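Local coordinates for protein transcriptional regulator (Rhodococcus sp., PDB 2O0Y) that probably binds DNA and regulates transcription as a member of the IclR family, pairing a helix-turn-helix domain with a GAF-like C-terminal domain, at residues Leu29-Ala34 with Glu46-Pro51. Numbering follows the deposited sequence.
Sequences LELFDA and EGTKLP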
loop_
_atom_site.group_PDB
_atom_site.type_symbol
_atom_site.label_atom_id
_atom_site.label_comp_id
_atom_site.label_asym_id
_atom_site.label_seq_id
_atom_site.Cartn_x
_atom_site.Cartn_y
_atom_site.Cartn_z
ATOM N N LEU B 29 7.813 12.815 12.758
ATOM C CA LEU B 29 7.478 12.026 11.565
ATOM C C LEU B 29 8.374 12.378 10.398
ATOM O O LEU B 29 8.731 11.539 9.583
ATOM C CB LEU B 29 6.025 12.300 11.204
ATOM C CG LEU B 29 4.961 11.745 12.152
ATOM C CD1 LEU B 29 3.564 12.273 11.786
ATOM C CD2 LEU B 29 5.004 10.198 11.996
ATOM N N GLU B 30 8.759 13.634 10.310
ATOM C CA GLU B 30 9.698 14.039 9.235
ATOM C C GLU B 30 11.035 13.337 9.273
ATOM O O GLU B 30 11.771 13.324 8.282
ATOM C CB GLU B 30 9.930 15.544 9.317
ATOM C CG GLU B 30 8.689 16.340 8.985
ATOM C CD GLU B 30 8.481 16.512 7.507
ATOM O OE1 GLU B 30 9.349 16.048 6.708
ATOM O OE2 GLU B 30 7.445 17.105 7.128
ATOM N N LEU B 31 11.394 12.735 10.410
ATOM C CA LEU B 31 12.704 12.057 10.467
ATOM C C LEU B 31 12.615 10.656 9.816
ATOM O O LEU B 31 13.603 10.008 9.600
ATOM C CB LEU B 31 13.142 11.873 11.952
ATOM C CG LEU B 31 13.556 13.181 12.639
ATOM C CD1 LEU B 31 13.730 12.916 14.162
ATOM C CD2 LEU B 31 14.832 13.669 11.986
ATOM N N PHE B 32 11.422 10.159 9.551
ATOM C CA PHE B 32 11.261 8.887 8.829
ATOM C C PHE B 32 11.255 9.123 7.348
ATOM O O PHE B 32 10.406 9.905 6.818
ATOM C CB PHE B 32 9.945 8.173 9.251
ATOM C CG PHE B 32 9.931 7.791 10.734
ATOM C CD1 PHE B 32 9.669 8.750 11.684
ATOM C CD2 PHE B 32 10.244 6.480 11.154
ATOM C CE1 PHE B 32 9.692 8.452 13.058
ATOM C CE2 PHE B 32 10.270 6.145 12.522
ATOM C CZ PHE B 32 10.007 7.087 13.491
ATOM N N ASP B 33 12.147 8.434 6.634
ATOM C CA ASP B 33 12.119 8.567 5.199
ATOM C C ASP B 33 12.644 7.309 4.568
ATOM O O ASP B 33 12.995 6.378 5.270
ATOM C CB ASP B 33 12.895 9.817 4.738
ATOM C CG ASP B 33 14.304 9.893 5.305
ATOM O OD1 ASP B 33 14.920 8.834 5.510
ATOM O OD2 ASP B 33 14.799 11.027 5.514
ATOM N N ALA B 34 12.771 7.311 3.248
ATOM C CA ALA B 34 13.072 6.076 2.556
ATOM C C ALA B 34 14.411 5.507 3.006
ATOM O O ALA B 34 14.547 4.301 3.139
ATOM C CB ALA B 34 13.008 6.276 1.049
ATOM N N GLU B 46 17.944 13.267 19.016
ATOM C CA GLU B 46 19.023 13.985 18.279
ATOM C C GLU B 46 18.513 14.797 17.083
ATOM O O GLU B 46 18.982 15.915 16.818
ATOM C CB GLU B 46 20.035 12.968 17.786
ATOM C CG GLU B 46 20.924 12.506 18.954
ATOM C CD GLU B 46 21.908 11.428 18.581
ATOM O OE1 GLU B 46 21.797 10.800 17.485
ATOM O OE2 GLU B 46 22.785 11.217 19.431
ATOM N N GLY B 47 17.546 14.229 16.368
ATOM C CA GLY B 47 17.050 14.837 15.145
ATOM C C GLY B 47 16.122 16.014 15.433
ATOM O O GLY B 47 16.052 16.970 14.658
ATOM N N THR B 48 15.431 15.983 16.551
ATOM C CA THR B 48 14.571 17.106 16.919
ATOM C C THR B 48 15.172 18.091 17.901
ATOM O O THR B 48 14.649 19.196 18.015
ATOM C CB THR B 48 13.253 16.631 17.548
ATOM O OG1 THR B 48 13.536 15.876 18.726
ATOM C CG2 THR B 48 12.362 15.798 16.559
ATOM N N LYS B 49 16.210 17.688 18.649
ATOM C CA LYS B 49 16.762 18.496 19.728
ATOM C C LYS B 49 15.715 18.795 20.816
ATOM O O LYS B 49 15.837 19.743 21.597
ATOM C CB LYS B 49 17.414 19.782 19.187
ATOM C CG LYS B 49 18.572 19.553 18.230
ATOM C CD LYS B 49 19.251 20.916 17.873
ATOM C CE LYS B 49 20.385 20.755 16.841
ATOM N NZ LYS B 49 21.427 19.784 17.310
ATOM N N LEU B 50 14.689 17.942 20.898
ATOM C CA LEU B 50 13.705 18.022 21.983
ATOM C C LEU B 50 14.207 17.270 23.203
ATOM O O LEU B 50 14.950 16.285 23.065
ATOM C CB LEU B 50 12.369 17.400 21.509
ATOM C CG LEU B 50 11.544 18.212 20.500
ATOM C CD1 LEU B 50 10.316 17.437 20.020
ATOM C CD2 LEU B 50 11.133 19.562 21.074
ATOM N N PRO B 51 13.759 17.671 24.405
ATOM C CA PRO B 51 14.157 16.920 25.568
ATOM C C PRO B 51 13.650 15.494 25.502
ATOM O O PRO B 51 12.519 15.257 25.076
ATOM C CB PRO B 51 13.438 17.630 26.701
ATOM C CG PRO B 51 13.177 19.001 26.197
ATOM C CD PRO B 51 12.901 18.815 24.756
#
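Thr48 OG1 is held by two hydrogen bonds: it takes the backbone N-H of Leu50, with N to OG1 at 3.2 Å and an N-H...O angle of 158°, and its hydroxyl is also hydrogen-bonded to the carbonyl of Leu44 one helical turn back. The first of these bonds closes an ST turn where the chain leaves helix 41-48, just as Lys49 takes up a positive phi. The residue illustrates how a threonine can turn its hydroxyl to the backbone of its own helix end and its methyl to an apolar neighbour. Its chi1 of 60° sets OG1 between the backbone N and the carbonyl carbon, and the same rotation carries the methyl CG2 round beside the N, where it meets Leu31 CD1 at 4.0 Å. The two side chains run nearly perpendicular to each other. Leu31 holds its fork against the helix end: CD1 and CD2 each lie 4.0 Å from Gly47 CA. A beta carbon on Gly47 would fall too close to CD1 for this packing, consistent with the approach depending on a glycine. Replacing Thr48 by an alanine removes OG1 and CG2, and is likely to leave the Leu50 N-H and the Leu44 carbonyl without this partner and to open a gap beside Leu31 CD1. Leu31 itself lies within a type I turn, in which Phe32 N bonds to Leu29 O at 3.0 Å, and it also packs on Leu44. The contact thus joins the turn that follows helix 18-29 to the C-terminal end of helix 41-48 by a small apolar touch near the surface, with no hydrogen bond crossing it; the Thr48 hydroxyl spends its bonds on its own helix and turn, and its methyl meets Leu31.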